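Local coordinates for protein anthranilate-CoA ligase (Stigmatella aurantiaca, PDB 4WV3) that belongs to the ANL superfamily of AMP-binding enzymes and holds 5'-O-[(S)-[(2-aminobenzoyl)oxy](hydroxy)phosphoryl]adenosine in a pocket reached by its C-terminal domain, at residues A[216-221]-A[238-243]; A[292-297]-A[502-507]; A[317-322]-A[391-396]. One frame throughout, in Å; residues are numbered along the deposited sequence.

Interaction 1 of 3, residues A[216-221]-A[238-243]. With 3UK (5'-O-[(S)-[(2-aminobenzoyl)oxy](hydroxy)phosphoryl]adenosine), chain C.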
loop_
_atom_site.group_PDB
_atom_site.type_symbol
_atom_site.label_atom_id
_atom_site.label_comp_id
_atom_site.label_asym_id
_atom_site.label_seq_id
_atom_site.Cartn_x
_atom_site.Cartn_y
_atom_site.Cartn_z
ATOM N N ALA A 216 -5.961 -3.825 1.772
ATOM C CA ALA A 216 -5.432 -2.604 1.182
ATOM C C ALA A 216 -6.328 -2.142 0.040
ATOM O O ALA A 216 -6.754 -2.944 -0.791
ATOM C CB ALA A 216 -4.013 -2.828 0.685
ATOM N N LYS A 217 -6.610 -0.845 0.005
ATOM C CA LYS A 217 -7.525 -0.287 -0.982
ATOM C C LYS A 217 -6.875 -0.134 -2.353
ATOM O O LYS A 217 -5.663 -0.289 -2.500
ATOM C CB LYS A 217 -8.070 1.057 -0.501
ATOM C CG LYS A 217 -8.832 0.979 0.809
ATOM C CD LYS A 217 -10.016 0.034 0.696
ATOM C CE LYS A 217 -10.832 0.015 1.975
ATOM N NZ LYS A 217 -12.029 -0.862 1.847
ATOM N N LEU A 218 -7.693 0.183 -3.351
ATOM C CA LEU A 218 -7.229 0.257 -4.733
ATOM C C LEU A 218 -6.482 1.551 -5.066
ATOM O O LEU A 218 -5.855 1.650 -6.120
ATOM C CB LEU A 218 -8.396 0.037 -5.701
ATOM C CG LEU A 218 -8.990 -1.374 -5.689
ATOM C CD1 LEU A 218 -10.279 -1.433 -6.492
ATOM C CD2 LEU A 218 -7.983 -2.384 -6.218
ATOM N N PHE A 219 -6.544 2.539 -4.178
ATOM C CA PHE A 219 -5.743 3.747 -4.363
ATOM C C PHE A 219 -4.327 3.535 -3.833
ATOM O O PHE A 219 -3.404 4.272 -4.176
ATOM C CB PHE A 219 -6.403 4.984 -3.735
ATOM C CG PHE A 219 -6.722 4.843 -2.269
ATOM C CD1 PHE A 219 -5.735 5.001 -1.307
ATOM C CD2 PHE A 219 -8.018 4.590 -1.852
ATOM C CE1 PHE A 219 -6.031 4.883 0.039
ATOM C CE2 PHE A 219 -8.321 4.476 -0.507
ATOM C CZ PHE A 219 -7.325 4.620 0.440
ATOM N N PHE A 220 -4.173 2.515 -2.996
ATOM C CA PHE A 220 -2.869 2.094 -2.503
ATOM C C PHE A 220 -2.312 1.068 -3.484
ATOM O O PHE A 220 -2.928 0.027 -3.709
ATOM C CB PHE A 220 -3.024 1.464 -1.117
ATOM C CG PHE A 220 -1.727 1.257 -0.386
ATOM C CD1 PHE A 220 -0.555 1.844 -0.832
ATOM C CD2 PHE A 220 -1.681 0.466 0.750
ATOM C CE1 PHE A 220 0.635 1.648 -0.158
ATOM C CE2 PHE A 220 -0.496 0.266 1.428
ATOM C CZ PHE A 220 0.662 0.858 0.974
ATOM N N THR A 221 -1.151 1.359 -4.068
ATOM C CA THR A 221 -0.580 0.494 -5.104
ATOM C C THR A 221 -0.261 -0.911 -4.599
ATOM O O THR A 221 -0.128 -1.847 -5.391
ATOM C CB THR A 221 0.676 1.109 -5.760
ATOM O OG1 THR A 221 1.656 1.403 -4.756
ATOM C CG2 THR A 221 0.320 2.382 -6.512
ATOM N N CYS A 238 -10.360 -11.640 -8.216
ATOM C CA CYS A 238 -10.080 -10.802 -7.052
ATOM C C CYS A 238 -11.340 -10.493 -6.248
ATOM O O CYS A 238 -12.454 -10.552 -6.771
ATOM C CB CYS A 238 -9.394 -9.502 -7.475
ATOM S SG CYS A 238 -10.405 -8.417 -8.510
ATOM N N VAL A 239 -11.151 -10.160 -4.974
ATOM C CA VAL A 239 -12.259 -9.836 -4.082
ATOM C C VAL A 239 -12.104 -8.421 -3.530
ATOM O O VAL A 239 -11.057 -8.071 -2.987
ATOM C CB VAL A 239 -12.344 -10.835 -2.910
ATOM C CG1 VAL A 239 -13.505 -10.483 -1.992
ATOM C CG2 VAL A 239 -12.481 -12.259 -3.435
ATOM N N LEU A 240 -13.150 -7.612 -3.670
ATOM C CA LEU A 240 -13.099 -6.212 -3.257
ATOM C C LEU A 240 -13.990 -5.929 -2.047
ATOM O O LEU A 240 -15.183 -6.231 -2.056
ATOM C CB LEU A 240 -13.486 -5.299 -4.423
ATOM C CG LEU A 240 -12.697 -5.509 -5.718
ATOM C CD1 LEU A 240 -13.188 -4.573 -6.809
ATOM C CD2 LEU A 240 -11.204 -5.327 -5.481
ATOM N N PHE A 241 -13.398 -5.340 -1.013
ATOM C CA PHE A 241 -14.111 -5.033 0.222
ATOM C C PHE A 241 -14.308 -3.526 0.376
ATOM O O PHE A 241 -13.356 -2.797 0.659
ATOM C CB PHE A 241 -13.346 -5.598 1.421
ATOM C CG PHE A 241 -13.993 -5.317 2.745
ATOM C CD1 PHE A 241 -15.102 -6.039 3.159
ATOM C CD2 PHE A 241 -13.485 -4.338 3.585
ATOM C CE1 PHE A 241 -15.697 -5.783 4.381
ATOM C CE2 PHE A 241 -14.075 -4.078 4.808
ATOM C CZ PHE A 241 -15.182 -4.801 5.206
ATOM N N PRO A 242 -15.552 -3.056 0.193
ATOM C CA PRO A 242 -15.875 -1.626 0.205
ATOM C C PRO A 242 -16.007 -1.050 1.613
ATOM O O PRO A 242 -15.888 0.164 1.786
ATOM C CB PRO A 242 -17.229 -1.578 -0.501
ATOM C CG PRO A 242 -17.860 -2.882 -0.157
ATOM C CD PRO A 242 -16.737 -3.887 -0.088
ATOM N N GLY A 243 -16.247 -1.908 2.598
ATOM C CA GLY A 243 -16.492 -1.464 3.959
ATOM C C GLY A 243 -15.273 -0.900 4.663
ATOM O O GLY A 243 -14.178 -0.857 4.102
HETATM C C10 3UK C . 7.585 1.205 4.023
HETATM C C15 3UK C . 7.892 -1.232 4.448
HETATM C C17 3UK C . 9.188 -2.530 5.932
HETATM C C21 3UK C . 8.945 1.586 3.508
HETATM C C26 3UK C . 3.927 -0.370 -0.640
HETATM C C28 3UK C . 4.092 -2.771 -0.832
HETATM O O01 3UK C . 3.707 0.976 1.352
HETATM C C02 3UK C . 4.058 0.958 0.193
HETATM O O03 3UK C . 4.226 2.179 -0.516
HETATM P P04 3UK C . 4.225 3.577 0.242
HETATM O O05 3UK C . 4.389 4.717 -0.813
HETATM O O06 3UK C . 5.431 3.697 1.294
HETATM C C07 3UK C . 6.617 2.907 1.107
HETATM C C08 3UK C . 7.353 2.854 2.415
HETATM O O09 3UK C . 6.633 2.017 3.347
HETATM N N11 3UK C . 7.317 -0.173 3.768
HETATM C C12 3UK C . 6.451 -0.659 2.829
HETATM N N13 3UK C . 6.467 -2.019 2.898
HETATM C C14 3UK C . 7.352 -2.400 3.894
HETATM N N16 3UK C . 8.798 -1.319 5.456
HETATM N N18 3UK C . 8.715 -3.672 5.451
HETATM C C19 3UK C . 7.815 -3.670 4.455
HETATM N N20 3UK C . 7.313 -4.898 3.946
HETATM O O22 3UK C . 9.553 2.504 4.398
HETATM C C23 3UK C . 8.678 2.231 2.232
HETATM O O24 3UK C . 9.673 3.241 1.973
HETATM O O25 3UK C . 2.896 3.769 0.953
HETATM C C27 3UK C . 4.212 -1.585 -0.067
HETATM C C29 3UK C . 3.678 -2.707 -2.205
HETATM C C30 3UK C . 3.397 -1.491 -2.781
HETATM C C31 3UK C . 3.513 -0.305 -2.016
HETATM N N32 3UK C . 3.212 0.990 -2.627
#
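Cys-238 and Val-239 belong to strand 237-239, whose backbone is hydrogen-bonded to Ala-28 and Phe-30 in one neighbouring strand and to Thr-212 in the other. Leu-240 follows and is the first residue here to touch 216-221. Its CG stands anti to the carbonyl carbon (chi1 -53°), which brings CD2 to 4.1 Å from CD1 of Leu-218. The two leucines meet tip to tip and cross at about a right angle. The backbone of Leu-218 is held separately, its N by Asp-69 and its O by Thr-224.

The contact lies at the C-terminal ends of the two parallel strands of a beta-alpha-beta crossover in the mixed sheet of the large domain: strand 211-214, helix 221-234 and strand 237-239 succeed one another, the two strands are neighbours, and the contact joins the loops leaving both. Phe-220 is the N-cap residue of the helix. Thr-221 then presents OG1 to the ligand and accepts a hydrogen bond from N32 of 3UK at 2.7 Å, with an N-H...O angle of 148°. The Phe-220 ring meets 3UK O01 with its edge, CZ lying 3.1 Å from that oxygen.

Further along, Phe-241 extends its ring toward Phe-213, Asn-250 and Thr-254, while its carbonyl O comes within 2.6 Å of Lys-217 NZ. After Pro-242 the chain passes over the phenylalanine, and Gly-243 N sits 3.7 Å above the Phe-241 ring, over its centre. Gly-243 O accepts a hydrogen bond of 3.1 Å from Lys-217 NZ, which approaches nearly along the C=O axis (161°). The lysine chain bends at chi2 and is extended beyond, while its CB rests 3.4 Å above the plane of the Phe-219 ring, offset toward the rim.

Interaction 2 of 3, residues A[292-297]-A[502-507]; sequences SASEAL and TATGKI. With 3UK (5'-O-[(S)-[(2-aminobenzoyl)oxy](hydroxy)phosphoryl]adenosine), chain C.
The A10 motif of the ANL superfamily, here in segment 502-507 of the C-terminal domain, docks against the loop that leaves strand 289-292 of the large domain. Lys-506, the lysine of this motif, thereby enters the ligand pocket, consistent with the domain orientation known in relatives in which this residue faces the bound nucleotide. Thr-502 to Gly-505 form a type I beta turn. Its shape is reinforced by Thr-502 OG1, which shares a hydrogen bond of 2.8 Å with Thr-504 OG1 and also accepts one from Lys-506 N.

Ser-294 reaches across to the turn with OG anti to its own backbone N, and OG donates to Thr-504 O in the plane of that carbonyl, with a C=O...O angle of 151°. Past the serine runs the aliphatic part of Lys-506, its CG 3.5 Å from Ser-294 OG. The chain stays extended as far as CE and bends only at chi4, which swings NZ in among several oxygens. Lys-506 NZ donates to 3UK O09 at 2.6 Å. Lys-506 NZ also donates to 3UK O01 at 3.2 Å. A weak third bond goes to O06. Ser-294 O lies 2.7 Å from Lys-506 NZ. One ammonium group thus spans the ribose ring oxygen and the benzoyl carbonyl, and its charge would probably polarise the latter. One residue earlier than the serine, Ala-293 CB rests 3.6 Å from C28 of the ligand's benzene ring.

Glu-295 clamps the far end of the segment, its OE1 in a salt bridge with Arg-509. The extended chain carries OE2 to the backbone, where Ile-507 N donates to it at 2.7 Å with an N-H...O angle of 169°, arriving 36° out of the carboxylate plane.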
loop_
_atom_site.group_PDB
_atom_site.type_symbol
_atom_site.label_atom_id
_atom_site.label_comp_id
_atom_site.label_asym_id
_atom_site.label_seq_id
_atom_site.Cartn_x
_atom_site.Cartn_y
_atom_site.Cartn_z
ATOM N N SER A 292 2.147 -9.539 3.491
ATOM C CA SER A 292 2.194 -8.383 4.381
ATOM C C SER A 292 3.153 -7.321 3.855
ATOM O O SER A 292 4.217 -7.644 3.327
ATOM C CB SER A 292 2.612 -8.806 5.791
ATOM O OG SER A 292 2.700 -7.688 6.654
ATOM N N ALA A 293 2.770 -6.057 4.002
ATOM C CA ALA A 293 3.612 -4.946 3.565
ATOM C C ALA A 293 3.054 -3.652 4.153
ATOM O O ALA A 293 2.079 -3.678 4.901
ATOM C CB ALA A 293 3.452 -4.710 2.072
ATOM N N SER A 294 3.663 -2.529 3.787
ATOM C CA SER A 294 3.290 -1.234 4.339
ATOM C C SER A 294 4.297 -0.886 5.421
ATOM O O SER A 294 4.956 0.152 5.371
ATOM C CB SER A 294 1.878 -1.281 4.922
ATOM O OG SER A 294 1.362 0.026 5.115
ATOM N N GLU A 295 4.416 -1.781 6.395
ATOM C CA GLU A 295 5.457 -1.694 7.417
ATOM C C GLU A 295 6.014 -3.083 7.712
ATOM O O GLU A 295 5.409 -4.090 7.342
ATOM C CB GLU A 295 4.929 -1.045 8.702
ATOM C CG GLU A 295 4.699 0.458 8.599
ATOM C CD GLU A 295 4.558 1.125 9.955
ATOM O OE1 GLU A 295 4.877 0.478 10.974
ATOM O OE2 GLU A 295 4.131 2.297 10.003
ATOM N N ALA A 296 7.164 -3.134 8.376
ATOM C CA ALA A 296 7.827 -4.402 8.669
ATOM C C ALA A 296 6.963 -5.319 9.532
ATOM O O ALA A 296 6.459 -4.910 10.577
ATOM C CB ALA A 296 9.173 -4.158 9.335
ATOM N N LEU A 297 6.790 -6.557 9.078
ATOM C CA LEU A 297 6.021 -7.549 9.822
ATOM C C LEU A 297 6.877 -8.199 10.904
ATOM O O LEU A 297 7.853 -8.885 10.597
ATOM C CB LEU A 297 5.473 -8.624 8.881
ATOM C CG LEU A 297 4.697 -9.761 9.552
ATOM C CD1 LEU A 297 3.337 -9.282 10.039
ATOM C CD2 LEU A 297 4.550 -10.950 8.616
ATOM N N THR A 502 -2.170 6.174 8.980
ATOM C CA THR A 502 -2.569 6.551 7.632
ATOM C C THR A 502 -3.614 5.558 7.139
ATOM O O THR A 502 -3.933 4.591 7.830
ATOM C CB THR A 502 -1.377 6.524 6.662
ATOM O OG1 THR A 502 -0.898 5.180 6.532
ATOM C CG2 THR A 502 -0.254 7.412 7.168
ATOM N N ALA A 503 -4.139 5.790 5.942
ATOM C CA ALA A 503 -5.116 4.877 5.360
ATOM C C ALA A 503 -4.419 3.738 4.623
ATOM O O ALA A 503 -5.061 2.937 3.945
ATOM C CB ALA A 503 -6.054 5.622 4.426
ATOM N N THR A 504 -3.099 3.674 4.761
ATOM C CA THR A 504 -2.307 2.637 4.114
ATOM C C THR A 504 -1.713 1.675 5.140
ATOM O O THR A 504 -0.819 0.889 4.826
ATOM C CB THR A 504 -1.180 3.241 3.260
ATOM O OG1 THR A 504 -0.340 4.060 4.083
ATOM C CG2 THR A 504 -1.761 4.088 2.139
ATOM N N GLY A 505 -2.216 1.747 6.368
ATOM C CA GLY A 505 -1.806 0.833 7.418
ATOM C C GLY A 505 -0.459 1.160 8.032
ATOM O O GLY A 505 0.231 0.273 8.536
ATOM N N LYS A 506 -0.083 2.434 7.992
ATOM C CA LYS A 506 1.176 2.875 8.581
ATOM C C LYS A 506 0.933 3.587 9.905
ATOM O O LYS A 506 -0.186 3.999 10.202
ATOM C CB LYS A 506 1.919 3.815 7.631
ATOM C CG LYS A 506 2.300 3.199 6.301
ATOM C CD LYS A 506 3.049 4.201 5.438
ATOM C CE LYS A 506 3.365 3.626 4.069
ATOM N NZ LYS A 506 4.221 2.413 4.155
ATOM N N ILE A 507 1.991 3.730 10.696
ATOM C CA ILE A 507 1.922 4.509 11.925
ATOM C C ILE A 507 2.653 5.833 11.740
ATOM O O ILE A 507 3.838 5.857 11.410
ATOM C CB ILE A 507 2.523 3.747 13.119
ATOM C CG1 ILE A 507 1.665 2.527 13.455
ATOM C CG2 ILE A 507 2.637 4.660 14.330
ATOM C CD1 ILE A 507 2.143 1.760 14.669
HETATM C C10 3UK C . 7.585 1.205 4.023
HETATM C C15 3UK C . 7.892 -1.232 4.448
HETATM C C17 3UK C . 9.188 -2.530 5.932
HETATM C C21 3UK C . 8.945 1.586 3.508
HETATM C C26 3UK C . 3.927 -0.370 -0.640
HETATM C C28 3UK C . 4.092 -2.771 -0.832
HETATM O O01 3UK C . 3.707 0.976 1.352
HETATM C C02 3UK C . 4.058 0.958 0.193
HETATM O O03 3UK C . 4.226 2.179 -0.516
HETATM P P04 3UK C . 4.225 3.577 0.242
HETATM O O05 3UK C . 4.389 4.717 -0.813
HETATM O O06 3UK C . 5.431 3.697 1.294
HETATM C C07 3UK C . 6.617 2.907 1.107
HETATM C C08 3UK C . 7.353 2.854 2.415
HETATM O O09 3UK C . 6.633 2.017 3.347
HETATM N N11 3UK C . 7.317 -0.173 3.768
HETATM C C12 3UK C . 6.451 -0.659 2.829
HETATM N N13 3UK C . 6.467 -2.019 2.898
HETATM C C14 3UK C . 7.352 -2.400 3.894
HETATM N N16 3UK C . 8.798 -1.319 5.456
HETATM N N18 3UK C . 8.715 -3.672 5.451
HETATM C C19 3UK C . 7.815 -3.670 4.455
HETATM N N20 3UK C . 7.313 -4.898 3.946
HETATM O O22 3UK C . 9.553 2.504 4.398
HETATM C C23 3UK C . 8.678 2.231 2.232
HETATM O O24 3UK C . 9.673 3.241 1.973
HETATM O O25 3UK C . 2.896 3.769 0.953
HETATM C C27 3UK C . 4.212 -1.585 -0.067
HETATM C C29 3UK C . 3.678 -2.707 -2.205
HETATM C C30 3UK C . 3.397 -1.491 -2.781
HETATM C C31 3UK C . 3.513 -0.305 -2.016
HETATM N N32 3UK C . 3.212 0.990 -2.627
#

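Interaction 3 of 3, residues A[317-322]-A[391-396]; sequences IGCTEN and EWLATG. With 3UK (5'-O-[(S)-[(2-aminobenzoyl)oxy](hydroxy)phosphoryl]adenosine), chain C.
A single water, rather than any direct hydrogen bond, supplies the polar link between these segments, and it is bound to the ligand as well. It donates weakly to Glu-321 OE1 and to Thr-395 O, and is hydrogen-bonded to 3UK O24, 3.2 Å away. Segment 317-322 carries the family's Gly-X-Thr-Glu sequence (the A5 motif) at the end of strand 313-318; segment 391-396 lies on strand 392-401 of the antiparallel sheet.

The direct contact is apolar and gathers round one methyl group. Leu-393 has CG anti to its backbone N (chi1 175°), and its CD2 approaches Glu-321 CB to 3.9 Å. The same methyl also lies near Asn-322 CB and Cys-319 SG. That sulfur occupies the crowded position between its own backbone N and carbonyl carbon (chi1 64°), and from there it also touches Thr-395 CG2 at 4.2 Å. The polar ends are held by other residues: Glu-321 bends at chi2, and its OE2 is hydrogen-bonded to Tyr-377, while Asn-322 OD1 meets Thr-372 and Ser-370. Thr-395 OG1 is paired with OD2 of Asp-397, whose OD1 binds the ligand, so the threonine probably helps to position that carboxylate.

On the ligand side, Ile-317 lays CB and CG1 against the adenine, CB being 3.5 Å from C19. Thr-320 grips one phosphate oxygen twice: its backbone N donates to O05 of 3UK at 3.2 Å, and its OG1 donates to the same atom at 2.6 Å.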
loop_
_atom_site.group_PDB
_atom_site.type_symbol
_atom_site.label_atom_id
_atom_site.label_comp_id
_atom_site.label_asym_id
_atom_site.label_seq_id
_atom_site.Cartn_x
_atom_site.Cartn_y
_atom_site.Cartn_z
ATOM N N ILE A 317 8.843 -5.541 1.027
ATOM C CA ILE A 317 8.787 -4.083 1.013
ATOM C C ILE A 317 8.607 -3.526 -0.397
ATOM O O ILE A 317 9.325 -3.896 -1.328
ATOM C CB ILE A 317 10.023 -3.437 1.687
ATOM C CG1 ILE A 317 9.979 -1.915 1.533
ATOM C CG2 ILE A 317 11.312 -3.991 1.108
ATOM C CD1 ILE A 317 11.194 -1.205 2.091
ATOM N N GLY A 318 7.627 -2.644 -0.543
ATOM C CA GLY A 318 7.409 -1.940 -1.788
ATOM C C GLY A 318 7.155 -0.474 -1.511
ATOM O O GLY A 318 6.982 -0.072 -0.361
ATOM N N CYS A 319 7.147 0.332 -2.564
ATOM C CA CYS A 319 6.825 1.745 -2.432
ATOM C C CYS A 319 6.065 2.202 -3.665
ATOM O O CYS A 319 6.115 1.551 -4.709
ATOM C CB CYS A 319 8.089 2.583 -2.227
ATOM S SG CYS A 319 9.250 2.567 -3.610
ATOM N N THR A 320 5.355 3.317 -3.540
ATOM C CA THR A 320 4.538 3.820 -4.635
ATOM C C THR A 320 5.413 4.298 -5.793
ATOM O O THR A 320 5.009 4.238 -6.955
ATOM C CB THR A 320 3.600 4.945 -4.158
ATOM O OG1 THR A 320 2.895 4.511 -2.989
ATOM C CG2 THR A 320 2.595 5.310 -5.242
ATOM N N GLU A 321 6.621 4.752 -5.472
ATOM C CA GLU A 321 7.574 5.185 -6.492
ATOM C C GLU A 321 7.991 4.027 -7.397
ATOM O O GLU A 321 8.314 4.229 -8.567
ATOM C CB GLU A 321 8.810 5.821 -5.850
ATOM C CG GLU A 321 8.563 7.173 -5.190
ATOM C CD GLU A 321 8.012 7.056 -3.780
ATOM O OE1 GLU A 321 7.707 5.925 -3.343
ATOM O OE2 GLU A 321 7.886 8.101 -3.106
ATOM N N ASN A 322 7.987 2.817 -6.846
ATOM C CA ASN A 322 8.333 1.619 -7.603
ATOM C C ASN A 322 7.081 0.835 -7.979
ATOM O O ASN A 322 7.157 -0.215 -8.618
ATOM C CB ASN A 322 9.277 0.731 -6.790
ATOM C CG ASN A 322 9.873 -0.395 -7.613
ATOM O OD1 ASN A 322 10.375 -0.173 -8.714
ATOM N ND2 ASN A 322 9.802 -1.614 -7.089
ATOM N N GLU A 391 19.772 5.945 -12.139
ATOM C CA GLU A 391 19.298 4.566 -12.182
ATOM C C GLU A 391 18.936 4.053 -10.795
ATOM O O GLU A 391 18.386 2.961 -10.653
ATOM C CB GLU A 391 20.348 3.643 -12.804
ATOM C CG GLU A 391 20.506 3.782 -14.305
ATOM C CD GLU A 391 21.268 2.619 -14.912
ATOM O OE1 GLU A 391 22.477 2.774 -15.185
ATOM O OE2 GLU A 391 20.656 1.549 -15.114
ATOM N N TRP A 392 19.250 4.844 -9.773
ATOM C CA TRP A 392 19.008 4.434 -8.395
ATOM C C TRP A 392 17.884 5.226 -7.734
ATOM O O TRP A 392 17.814 6.449 -7.855
ATOM C CB TRP A 392 20.293 4.536 -7.573
ATOM C CG TRP A 392 21.359 3.604 -8.045
ATOM C CD1 TRP A 392 22.424 3.912 -8.839
ATOM C CD2 TRP A 392 21.458 2.203 -7.766
ATOM N NE1 TRP A 392 23.185 2.790 -9.067
ATOM C CE2 TRP A 392 22.613 1.728 -8.419
ATOM C CE3 TRP A 392 20.685 1.306 -7.024
ATOM C CZ2 TRP A 392 23.013 0.394 -8.352
ATOM C CZ3 TRP A 392 21.082 -0.017 -6.960
ATOM C CH2 TRP A 392 22.236 -0.461 -7.619
ATOM N N LEU A 393 17.011 4.510 -7.034
ATOM C CA LEU A 393 15.873 5.120 -6.358
ATOM C C LEU A 393 16.064 5.111 -4.845
ATOM O O LEU A 393 16.231 4.052 -4.239
ATOM C CB LEU A 393 14.587 4.376 -6.720
ATOM C CG LEU A 393 13.312 4.826 -6.005
ATOM C CD1 LEU A 393 12.957 6.246 -6.399
ATOM C CD2 LEU A 393 12.161 3.878 -6.307
ATOM N N ALA A 394 16.038 6.295 -4.240
ATOM C CA ALA A 394 16.132 6.411 -2.790
ATOM C C ALA A 394 14.748 6.287 -2.164
ATOM O O ALA A 394 13.858 7.088 -2.446
ATOM C CB ALA A 394 16.772 7.733 -2.406
ATOM N N THR A 395 14.568 5.278 -1.317
ATOM C CA THR A 395 13.270 5.022 -0.701
ATOM C C THR A 395 13.130 5.715 0.650
ATOM O O THR A 395 12.025 5.839 1.180
ATOM C CB THR A 395 13.016 3.513 -0.516
ATOM O OG1 THR A 395 14.026 2.956 0.335
ATOM C CG2 THR A 395 13.040 2.801 -1.860
ATOM N N GLY A 396 14.253 6.165 1.201
ATOM C CA GLY A 396 14.262 6.812 2.500
ATOM C C GLY A 396 14.237 5.807 3.636
ATOM O O GLY A 396 13.813 6.121 4.748
HETATM C C10 3UK C . 7.585 1.205 4.023
HETATM C C15 3UK C . 7.892 -1.232 4.448
HETATM C C17 3UK C . 9.188 -2.530 5.932
HETATM C C21 3UK C . 8.945 1.586 3.508
HETATM C C26 3UK C . 3.927 -0.370 -0.640
HETATM C C28 3UK C . 4.092 -2.771 -0.832
HETATM O O01 3UK C . 3.707 0.976 1.352
HETATM C C02 3UK C . 4.058 0.958 0.193
HETATM O O03 3UK C . 4.226 2.179 -0.516
HETATM P P04 3UK C . 4.225 3.577 0.242
HETATM O O05 3UK C . 4.389 4.717 -0.813
HETATM O O06 3UK C . 5.431 3.697 1.294
HETATM C C07 3UK C . 6.617 2.907 1.107
HETATM C C08 3UK C . 7.353 2.854 2.415
HETATM O O09 3UK C . 6.633 2.017 3.347
HETATM N N11 3UK C . 7.317 -0.173 3.768
HETATM C C12 3UK C . 6.451 -0.659 2.829
HETATM N N13 3UK C . 6.467 -2.019 2.898
HETATM C C14 3UK C . 7.352 -2.400 3.894
HETATM N N16 3UK C . 8.798 -1.319 5.456
HETATM N N18 3UK C . 8.715 -3.672 5.451
HETATM C C19 3UK C . 7.815 -3.670 4.455
HETATM N N20 3UK C . 7.313 -4.898 3.946
HETATM O O22 3UK C . 9.553 2.504 4.398
HETATM C C23 3UK C . 8.678 2.231 2.232
HETATM O O24 3UK C . 9.673 3.241 1.973
HETATM O O25 3UK C . 2.896 3.769 0.953
HETATM C C27 3UK C . 4.212 -1.585 -0.067
HETATM C C29 3UK C . 3.678 -2.707 -2.205
HETATM C C30 3UK C . 3.397 -1.491 -2.781
HETATM C C31 3UK C . 3.513 -0.305 -2.016
HETATM N N32 3UK C . 3.212 0.990 -2.627
HETATM O O HOH W 1 9.065 5.321 -0.341
#

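In the fold
All three interactions meet at 3UK. Each has at least one segment on or just after a strand of the same mixed sheet, and interaction 2 adds the C-terminal domain's lysine. Interaction 1 brings the start of a helix to the aminobenzoyl group; interaction 3 grips the phosphate and packs on the adenine, which residues of 292-297 also touch. The centres of interactions 1 and 2 are about 14 Å apart, yet they touch where Phe-220 CE2 lies 3.5 Å from Thr-504 O. Interactions 1 and 3, about 22 Å apart between centres, touch through Thr-221 OG1 and Thr-320 CA at 3.8 Å. Interaction 3 is nested in the loop closed by interaction 2, nearest atoms about 5 Å apart.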